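Local coordinates for uncharacterized protein (Treponema denticola ATCC 35404, PDB 6QNM), which probably binds oxygen at a di-iron centre held in a metallo-beta-lactamase-like fold of the ODP family, at residues K18-G23 with Q37-D42; G46-P51 with D71-I76; R161-G166 with L219-Q224. All coordinates share one frame; numbering follows the deposited sequence.

Contact 1 (K18-G23 with Q37-D42)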
loop_
_atom_site.group_PDB
_atom_site.type_symbol
_atom_site.label_atom_id
_atom_site.label_comp_id
_atom_site.label_asym_id
_atom_site.label_seq_id
_atom_site.Cartn_x
_atom_site.Cartn_y
_atom_site.Cartn_z
ATOM N N LYS A 18 14.994 -26.339 4.092
ATOM C CA LYS A 18 13.828 -26.338 4.966
ATOM C C LYS A 18 12.927 -25.160 4.623
ATOM O O LYS A 18 13.414 -24.054 4.365
ATOM C CB LYS A 18 14.230 -26.221 6.443
ATOM C CG LYS A 18 14.545 -27.521 7.158
ATOM C CD LYS A 18 15.115 -27.220 8.539
ATOM C CE LYS A 18 15.370 -28.487 9.339
ATOM N NZ LYS A 18 16.400 -29.354 8.704
ATOM N N PHE A 19 11.616 -25.401 4.626
ATOM C CA PHE A 19 10.600 -24.355 4.540
ATOM C C PHE A 19 9.787 -24.417 5.827
ATOM O O PHE A 19 9.135 -25.430 6.099
ATOM C CB PHE A 19 9.708 -24.543 3.306
ATOM C CG PHE A 19 8.880 -23.333 2.952
ATOM C CD1 PHE A 19 9.165 -22.592 1.815
ATOM C CD2 PHE A 19 7.805 -22.947 3.740
ATOM C CE1 PHE A 19 8.403 -21.486 1.478
ATOM C CE2 PHE A 19 7.038 -21.842 3.409
ATOM C CZ PHE A 19 7.338 -21.108 2.280
ATOM N N ILE A 20 9.830 -23.340 6.614
ATOM C CA ILE A 20 9.374 -23.348 8.001
ATOM C C ILE A 20 8.286 -22.299 8.199
ATOM O O ILE A 20 8.433 -21.150 7.765
ATOM C CB ILE A 20 10.545 -23.094 8.971
ATOM C CG1 ILE A 20 11.633 -24.158 8.795
ATOM C CG2 ILE A 20 10.052 -23.056 10.408
ATOM C CD1 ILE A 20 13.006 -23.713 9.266
ATOM N N TRP A 21 7.209 -22.693 8.875
ATOM C CA TRP A 21 6.174 -21.781 9.344
ATOM C C TRP A 21 6.404 -21.500 10.823
ATOM O O TRP A 21 6.595 -22.432 11.610
ATOM C CB TRP A 21 4.783 -22.389 9.141
ATOM C CG TRP A 21 3.646 -21.648 9.815
ATOM C CD1 TRP A 21 2.857 -20.681 9.258
ATOM C CD2 TRP A 21 3.152 -21.843 11.153
ATOM N NE1 TRP A 21 1.917 -20.252 10.168
ATOM C CE2 TRP A 21 2.077 -20.947 11.337
ATOM C CE3 TRP A 21 3.523 -22.676 12.214
ATOM C CZ2 TRP A 21 1.367 -20.866 12.536
ATOM C CZ3 TRP A 21 2.818 -22.594 13.402
ATOM C CH2 TRP A 21 1.750 -21.697 13.554
ATOM N N LEU A 22 6.391 -20.226 11.199
ATOM C CA LEU A 22 6.471 -19.843 12.601
ATOM C C LEU A 22 5.210 -19.081 12.971
ATOM O O LEU A 22 4.836 -18.123 12.285
ATOM C CB LEU A 22 7.704 -18.979 12.874
ATOM C CG LEU A 22 9.050 -19.548 12.434
ATOM C CD1 LEU A 22 10.103 -18.447 12.362
ATOM C CD2 LEU A 22 9.477 -20.663 13.367
ATOM N N GLY A 23 4.556 -19.510 14.045
ATOM C CA GLY A 23 3.359 -18.827 14.489
ATOM C C GLY A 23 3.039 -19.176 15.924
ATOM O O GLY A 23 3.722 -19.978 16.564
ATOM N N GLN A 37 5.619 -15.752 10.820
ATOM C CA GLN A 37 6.807 -15.645 9.987
ATOM C C GLN A 37 7.016 -16.902 9.156
ATOM O O GLN A 37 6.922 -18.020 9.674
ATOM C CB GLN A 37 8.039 -15.389 10.857
ATOM C CG GLN A 37 9.305 -15.159 10.064
ATOM C CD GLN A 37 9.260 -13.848 9.311
ATOM O OE1 GLN A 37 9.076 -12.790 9.908
ATOM N NE2 GLN A 37 9.413 -13.913 7.994
ATOM N N TYR A 38 7.312 -16.729 7.872
ATOM C CA TYR A 38 7.780 -17.817 7.028
ATOM C C TYR A 38 9.287 -17.687 6.870
ATOM O O TYR A 38 9.808 -16.581 6.687
ATOM C CB TYR A 38 7.103 -17.803 5.656
ATOM C CG TYR A 38 5.688 -18.328 5.668
ATOM C CD1 TYR A 38 5.430 -19.679 5.859
ATOM C CD2 TYR A 38 4.609 -17.471 5.490
ATOM C CE1 TYR A 38 4.132 -20.163 5.872
ATOM C CE2 TYR A 38 3.309 -17.945 5.504
ATOM C CZ TYR A 38 3.077 -19.291 5.694
ATOM O OH TYR A 38 1.786 -19.767 5.702
ATOM N N LEU A 39 9.980 -18.820 6.942
ATOM C CA LEU A 39 11.433 -18.842 6.913
ATOM C C LEU A 39 11.910 -20.005 6.056
ATOM O O LEU A 39 11.428 -21.132 6.203
ATOM C CB LEU A 39 12.007 -18.963 8.332
ATOM C CG LEU A 39 13.499 -19.281 8.471
ATOM C CD1 LEU A 39 14.347 -18.051 8.212
ATOM C CD2 LEU A 39 13.803 -19.846 9.848
ATOM N N ILE A 40 12.837 -19.721 5.148
ATOM C CA ILE A 40 13.518 -20.742 4.365
ATOM C C ILE A 40 14.945 -20.829 4.880
ATOM O O ILE A 40 15.601 -19.800 5.084
ATOM C CB ILE A 40 13.496 -20.419 2.858
ATOM C CG1 ILE A 40 12.060 -20.421 2.330
ATOM C CG2 ILE A 40 14.357 -21.412 2.083
ATOM C CD1 ILE A 40 11.933 -19.919 0.903
ATOM N N VAL A 41 15.419 -22.048 5.109
ATOM C CA VAL A 41 16.816 -22.294 5.437
ATOM C C VAL A 41 17.381 -23.213 4.367
ATOM O O VAL A 41 16.821 -24.282 4.098
ATOM C CB VAL A 41 16.985 -22.902 6.842
ATOM C CG1 VAL A 41 18.460 -23.176 7.129
ATOM C CG2 VAL A 41 16.405 -21.966 7.892
ATOM N N ASP A 42 18.474 -22.785 3.743
ATOM C CA ASP A 42 19.109 -23.544 2.675
ATOM C C ASP A 42 20.596 -23.610 2.969
ATOM O O ASP A 42 21.265 -22.571 3.029
ATOM C CB ASP A 42 18.851 -22.908 1.308
ATOM C CG ASP A 42 19.320 -23.782 0.175
ATOM O OD1 ASP A 42 20.543 -23.812 -0.068
ATOM O OD2 ASP A 42 18.474 -24.449 -0.457
#

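Contact 2 (G46-P51 with D71-I76)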
loop_
_atom_site.group_PDB
_atom_site.type_symbol
_atom_site.label_atom_id
_atom_site.label_comp_id
_atom_site.label_asym_id
_atom_site.label_seq_id
_atom_site.Cartn_x
_atom_site.Cartn_y
_atom_site.Cartn_z
ATOM N N GLY A 46 19.639 -18.230 5.683
ATOM C CA GLY A 46 18.230 -17.956 5.899
ATOM C C GLY A 46 17.643 -16.993 4.883
ATOM O O GLY A 46 18.337 -16.120 4.356
ATOM N N VAL A 47 16.354 -17.179 4.601
ATOM C CA VAL A 47 15.544 -16.254 3.815
ATOM C C VAL A 47 14.289 -15.946 4.619
ATOM O O VAL A 47 13.594 -16.868 5.058
ATOM C CB VAL A 47 15.159 -16.840 2.442
ATOM C CG1 VAL A 47 14.310 -15.833 1.648
ATOM C CG2 VAL A 47 16.400 -17.261 1.662
ATOM N N LEU A 48 14.001 -14.661 4.813
ATOM C CA LEU A 48 12.799 -14.220 5.513
ATOM C C LEU A 48 11.786 -13.710 4.498
ATOM O O LEU A 48 12.127 -12.907 3.624
ATOM C CB LEU A 48 13.117 -13.118 6.526
ATOM C CG LEU A 48 13.723 -13.529 7.866
ATOM C CD1 LEU A 48 14.054 -12.295 8.683
ATOM C CD2 LEU A 48 12.767 -14.439 8.630
ATOM N N LEU A 49 10.546 -14.167 4.619
ATOM C CA LEU A 49 9.465 -13.747 3.737
ATOM C C LEU A 49 8.525 -12.831 4.504
ATOM O O LEU A 49 7.956 -13.241 5.522
ATOM C CB LEU A 49 8.709 -14.956 3.188
ATOM C CG LEU A 49 9.555 -16.148 2.749
ATOM C CD1 LEU A 49 8.688 -17.221 2.106
ATOM C CD2 LEU A 49 10.633 -15.693 1.789
ATOM N N ASP A 50 8.368 -11.602 4.014
ATOM C CA ASP A 50 7.471 -10.610 4.608
ATOM C C ASP A 50 7.610 -10.529 6.124
ATOM O O ASP A 50 6.614 -10.786 6.854
ATOM C CB ASP A 50 6.034 -10.887 4.206
ATOM C CG ASP A 50 5.679 -10.328 2.841
ATOM O OD1 ASP A 50 6.529 -9.639 2.240
ATOM O OD2 ASP A 50 4.546 -10.575 2.369
ATOM N N PRO A 51 8.774 -10.175 6.664
ATOM C CA PRO A 51 8.939 -10.221 8.130
ATOM C C PRO A 51 8.014 -9.294 8.908
ATOM O O PRO A 51 7.388 -9.734 9.881
ATOM C CB PRO A 51 10.420 -9.852 8.324
ATOM C CG PRO A 51 10.858 -9.232 7.039
ATOM C CD PRO A 51 10.037 -9.868 5.971
ATOM N N ASP A 71 22.325 -13.950 12.329
ATOM C CA ASP A 71 23.571 -13.720 11.606
ATOM C C ASP A 71 23.511 -14.195 10.162
ATOM O O ASP A 71 24.028 -13.536 9.255
ATOM C CB ASP A 71 24.716 -14.462 12.307
ATOM C CG ASP A 71 25.639 -13.544 13.067
ATOM O OD1 ASP A 71 25.271 -12.374 13.279
ATOM O OD2 ASP A 71 26.734 -13.999 13.459
ATOM N N LYS A 72 22.892 -15.352 9.947
ATOM C CA LYS A 72 22.981 -16.062 8.682
ATOM C C LYS A 72 21.764 -15.854 7.793
ATOM O O LYS A 72 21.594 -16.583 6.811
ATOM C CB LYS A 72 23.216 -17.548 8.948
ATOM C CG LYS A 72 24.335 -17.770 9.962
ATOM C CD LYS A 72 24.867 -19.189 9.965
ATOM C CE LYS A 72 25.974 -19.338 11.007
ATOM N NZ LYS A 72 26.753 -20.600 10.855
ATOM N N ILE A 73 20.917 -14.879 8.104
ATOM C CA ILE A 73 19.818 -14.533 7.211
ATOM C C ILE A 73 20.391 -13.602 6.148
ATOM O O ILE A 73 20.772 -12.466 6.444
ATOM C CB ILE A 73 18.655 -13.882 7.962
ATOM C CG1 ILE A 73 18.015 -14.892 8.920
ATOM C CG2 ILE A 73 17.630 -13.355 6.977
ATOM C CD1 ILE A 73 17.029 -14.279 9.880
ATOM N N ASP A 74 20.462 -14.088 4.907
ATOM C CA ASP A 74 21.077 -13.351 3.808
ATOM C C ASP A 74 20.081 -12.600 2.941
ATOM O O ASP A 74 20.484 -11.682 2.218
ATOM C CB ASP A 74 21.863 -14.303 2.897
ATOM C CG ASP A 74 22.921 -15.086 3.642
ATOM O OD1 ASP A 74 23.435 -14.581 4.660
ATOM O OD2 ASP A 74 23.241 -16.210 3.200
ATOM N N THR A 75 18.806 -12.969 2.983
ATOM C CA THR A 75 17.827 -12.464 2.034
ATOM C C THR A 75 16.518 -12.182 2.747
ATOM O O THR A 75 16.050 -13.004 3.541
ATOM C CB THR A 75 17.606 -13.473 0.901
ATOM O OG1 THR A 75 18.815 -13.611 0.145
ATOM C CG2 THR A 75 16.479 -13.026 -0.016
ATOM N N ILE A 76 15.935 -11.022 2.470
ATOM C CA ILE A 76 14.592 -10.683 2.920
ATOM C C ILE A 76 13.748 -10.415 1.685
ATOM O O ILE A 76 14.153 -9.647 0.805
ATOM C CB ILE A 76 14.587 -9.462 3.858
ATOM C CG1 ILE A 76 15.279 -9.789 5.180
ATOM C CG2 ILE A 76 13.163 -8.979 4.100
ATOM C CD1 ILE A 76 15.408 -8.591 6.100
#

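Contact 3 (R161-G166 with L219-Q224)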
loop_
_atom_site.group_PDB
_atom_site.type_symbol
_atom_site.label_atom_id
_atom_site.label_comp_id
_atom_site.label_asym_id
_atom_site.label_seq_id
_atom_site.Cartn_x
_atom_site.Cartn_y
_atom_site.Cartn_z
ATOM N N ARG A 161 8.426 -26.728 -3.716
ATOM C CA ARG A 161 7.205 -26.527 -4.504
ATOM C C ARG A 161 6.118 -25.823 -3.692
ATOM O O ARG A 161 4.919 -26.019 -3.923
ATOM C CB ARG A 161 6.693 -27.849 -5.089
ATOM C CG ARG A 161 7.648 -28.470 -6.108
ATOM C CD ARG A 161 7.112 -29.779 -6.668
ATOM N NE ARG A 161 5.970 -29.576 -7.556
ATOM C CZ ARG A 161 5.118 -30.534 -7.907
ATOM N NH1 ARG A 161 4.105 -30.260 -8.718
ATOM N NH2 ARG A 161 5.274 -31.769 -7.444
ATOM N N ILE A 162 6.530 -24.979 -2.751
ATOM C CA ILE A 162 5.618 -24.164 -1.957
ATOM C C ILE A 162 5.616 -22.747 -2.518
ATOM O O ILE A 162 6.676 -22.118 -2.649
ATOM C CB ILE A 162 6.022 -24.171 -0.471
ATOM C CG1 ILE A 162 5.939 -25.591 0.100
ATOM C CG2 ILE A 162 5.146 -23.217 0.326
ATOM C CD1 ILE A 162 6.482 -25.721 1.517
ATOM N N LEU A 163 4.431 -22.238 -2.847
ATOM C CA LEU A 163 4.273 -20.854 -3.282
ATOM C C LEU A 163 3.873 -20.015 -2.075
ATOM O O LEU A 163 2.786 -20.197 -1.514
ATOM C CB LEU A 163 3.226 -20.730 -4.387
ATOM C CG LEU A 163 2.869 -19.285 -4.757
ATOM C CD1 LEU A 163 4.076 -18.558 -5.346
ATOM C CD2 LEU A 163 1.693 -19.234 -5.715
ATOM N N PHE A 164 4.751 -19.100 -1.672
ATOM C CA PHE A 164 4.366 -18.060 -0.727
ATOM C C PHE A 164 3.648 -16.968 -1.510
ATOM O O PHE A 164 4.255 -16.304 -2.355
ATOM C CB PHE A 164 5.584 -17.505 0.009
ATOM C CG PHE A 164 5.284 -16.276 0.831
ATOM C CD1 PHE A 164 4.570 -16.376 2.013
ATOM C CD2 PHE A 164 5.697 -15.023 0.409
ATOM C CE1 PHE A 164 4.280 -15.247 2.768
ATOM C CE2 PHE A 164 5.409 -13.889 1.156
ATOM C CZ PHE A 164 4.700 -14.002 2.338
ATOM N N SER A 165 2.357 -16.778 -1.238
ATOM C CA SER A 165 1.514 -15.917 -2.060
ATOM C C SER A 165 1.285 -14.540 -1.454
ATOM O O SER A 165 0.579 -13.726 -2.057
ATOM C CB SER A 165 0.160 -16.590 -2.309
ATOM O OG SER A 165 -0.458 -16.963 -1.084
ATOM N N GLY A 166 1.845 -14.266 -0.283
ATOM C CA GLY A 166 1.615 -12.974 0.349
ATOM C C GLY A 166 0.158 -12.825 0.742
ATOM O O GLY A 166 -0.416 -13.689 1.411
ATOM N N LEU A 219 2.752 -27.486 -4.916
ATOM C CA LEU A 219 2.070 -28.427 -4.049
ATOM C C LEU A 219 1.374 -27.716 -2.903
ATOM O O LEU A 219 0.417 -28.255 -2.338
ATOM C CB LEU A 219 3.065 -29.455 -3.505
ATOM C CG LEU A 219 3.750 -30.349 -4.543
ATOM C CD1 LEU A 219 4.826 -31.210 -3.893
ATOM C CD2 LEU A 219 2.729 -31.218 -5.258
ATOM N N MET A 220 1.831 -26.515 -2.561
ATOM C CA MET A 220 1.237 -25.713 -1.506
ATOM C C MET A 220 1.165 -24.263 -1.956
ATOM O O MET A 220 2.025 -23.783 -2.700
ATOM C CB MET A 220 2.041 -25.787 -0.202
ATOM C CG MET A 220 1.945 -27.098 0.548
ATOM S SD MET A 220 2.783 -26.941 2.130
ATOM C CE MET A 220 3.356 -28.622 2.394
ATOM N N ILE A 221 0.124 -23.574 -1.501
ATOM C CA ILE A 221 0.035 -22.123 -1.588
ATOM C C ILE A 221 -0.058 -21.623 -0.155
ATOM O O ILE A 221 -1.040 -21.902 0.547
ATOM C CB ILE A 221 -1.163 -21.657 -2.426
ATOM C CG1 ILE A 221 -1.046 -22.182 -3.861
ATOM C CG2 ILE A 221 -1.251 -20.136 -2.421
ATOM C CD1 ILE A 221 -2.192 -21.765 -4.770
ATOM N N ALA A 222 0.966 -20.899 0.289
ATOM C CA ALA A 222 1.040 -20.458 1.676
ATOM C C ALA A 222 0.859 -18.951 1.748
ATOM O O ALA A 222 1.762 -18.204 1.339
ATOM C CB ALA A 222 2.374 -20.868 2.302
ATOM N N PRO A 223 -0.267 -18.458 2.249
ATOM C CA PRO A 223 -0.477 -17.014 2.356
ATOM C C PRO A 223 0.122 -16.464 3.647
ATOM O O PRO A 223 0.487 -17.205 4.560
ATOM C CB PRO A 223 -2.005 -16.898 2.367
ATOM C CG PRO A 223 -2.446 -18.146 3.087
ATOM C CD PRO A 223 -1.425 -19.224 2.746
ATOM N N GLN A 224 0.185 -15.133 3.718
ATOM C CA GLN A 224 0.774 -14.496 4.891
ATOM C C GLN A 224 -0.098 -14.673 6.131
ATOM O O GLN A 224 0.423 -14.701 7.251
ATOM C CB GLN A 224 1.032 -13.011 4.619
ATOM C CG GLN A 224 1.562 -12.209 5.816
ATOM C CD GLN A 224 3.009 -12.538 6.191
ATOM O OE1 GLN A 224 3.491 -13.651 5.971
ATOM N NE2 GLN A 224 3.703 -11.561 6.767
#

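Contact 1 (K18-G23 with Q37-D42)
Trp21 turns the edge of its indole toward the face of the Tyr38 ring in an offset edge-to-face pair. The five-membered ring and the phenol ring have their planes 66° apart. Trp21 CD1 makes the touch, 3.7 Å from Tyr38 CE1. On the same face of the sheet, Phe19 brings CE2 to 3.6 Å from Tyr38 CD1, with the two planes at 54°. Tyr38 thus stands between two aromatic neighbours. Its CG lies anti to its carbonyl carbon (chi1 -77°), which swings the ring toward strand 18-23. Tyr38 OH is hydrogen-bonded to Pro223 O in the other sheet. Ile40 CG1 packs against Phe19 CD1 at 3.7 Å. The two strands form an antiparallel beta hairpin, in one of the two sheets of this metallo-beta-lactamase-like fold. Six backbone hydrogen bonds join them, in pairs at Lys18-Val41, Ile20-Leu39 and Leu22-Gln37. The opposite face is mainly aliphatic, with Gln37 at one end. Ile20 and Leu39 run side by side, with Ile20 CD1 at 4.0 Å from Leu39 CD2. Leu22 CD1 lies 4.0 Å from Gln37 CB, and the Leu22 side chain also touches helix 57-65. The bent Gln37 chain returns its NE2 to Tyr38 O in an almost straight 3.0 Å hydrogen bond.

Contact 2 (G46-P51 with D71-I76)
Leu48 reaches across to Ile73 and Ile76 within a beta-alpha-beta crossover. Strand 45-49 leads through helix 57-65 into the parallel strand 73-77. Leu48 CB begins the contact 4.2 Å from Ile76 CG1. Its CG is anti to the carbonyl carbon (chi1 -79°), which carries the branch to Ile73. There CG meets both Ile73 CD1 and Ile73 CG2. At the tip, Leu48 CD1 is 3.8 Å from Ile73 CD1. The two side chains cross at about a right angle. Trp92 of helix 89-95 also packs on Leu48 and Ile76. Val47 and Thr75 lie side by side on the other face, with Val47 CG1 at 3.9 Å from Thr75 CG2. Thr75 OG1 is hydrogen-bonded to Lys99 NZ.

The register slips by one residue between Gly46 and Val47, a beta bulge. Gly46 O accepts Asp74 N at 3.0 Å and, weakly, Thr75 N at 3.5 Å. Gly46 N donates to Lys72 O, and the CA atoms of Gly46 and Ile73 come within 4.0 Å. Past the bulge, Leu48 N donates to Thr75 O at 2.9 Å. Beyond the end of strand 45-49, Pro51 CG touches Ile76 CG2 at 3.7 Å.

Contact 3 (R161-G166 with L219-Q224)
Leu163 and Ala222 join the two backbones in the buried, close-packed middle of the contact. The Leu163 N-H points almost straight (175°) at Met220 O, and Leu163 O takes Ala222 N at 2.7 Å. On one face Ile162 CG2 reaches Ala222 CB. Next to this, Ile162 and Met220 lie side by side. Ile162 CG1 is 3.9 Å from Met220 CB, and Ile162 CD1 meets Met220 SD. On the other face, Ile221 CG2 fits against Ser165 CB and OG. Helix 232-242 covers Ile221, and Ser165 OG is hydrogen-bonded to Ile168 O. The strands are parallel neighbours in the second sheet of the metallo-beta-lactamase-like fold. Helices 185-199 and 203-215 lie between them in the chain.

At Arg161 and Leu219 the contact is more exposed and the bonding less regular. Leu219 lays CD2 over one face of the Arg161 guanidinium, 3.4 Å from NH2. A bend at chi3 (71°) turns that face to Leu219, while Arg161 NH1 is hydrogen-bonded to Asn217 O. Arg161 O accepts Leu219 N at 2.8 Å and Met220 N only weakly at 3.4 Å. Arg161 and Ile162 form a G1 beta bulge with Asp157.

At the far end, Gln224 OE1 lies at the edge of the Phe164 ring, 3.7 Å from CE1. The ring and amide planes are 77° apart. Gln224 N donates to Gly166 O, and Gln224 NE2 to Asp50 O.

All three contacts are largely buried, but contacts 2 and 3 each have an exposed end, at Lys72 and at Leu219. Contacts 1 and 2 belong to one sheet. Strands 35-42 and 45-49 are neighbours there, and Ile40 O probably accepts Val47 N. Contact 3 lies in the other sheet. Contact 1 is antiparallel and has an aromatic cluster on the face turned to contact 3. Contact 2 is parallel and mainly aliphatic. Contact 3 is parallel and adds Arg161, Gln224 and the Phe164 ring to its aliphatic middle. Among other places, the sheets meet at Tyr38 CD2, 3.5 Å from Phe164 CE1, and at Leu49 CD1, 3.8 Å from Phe164 CG. The centres of contacts 2 and 3 are about 17 Å apart.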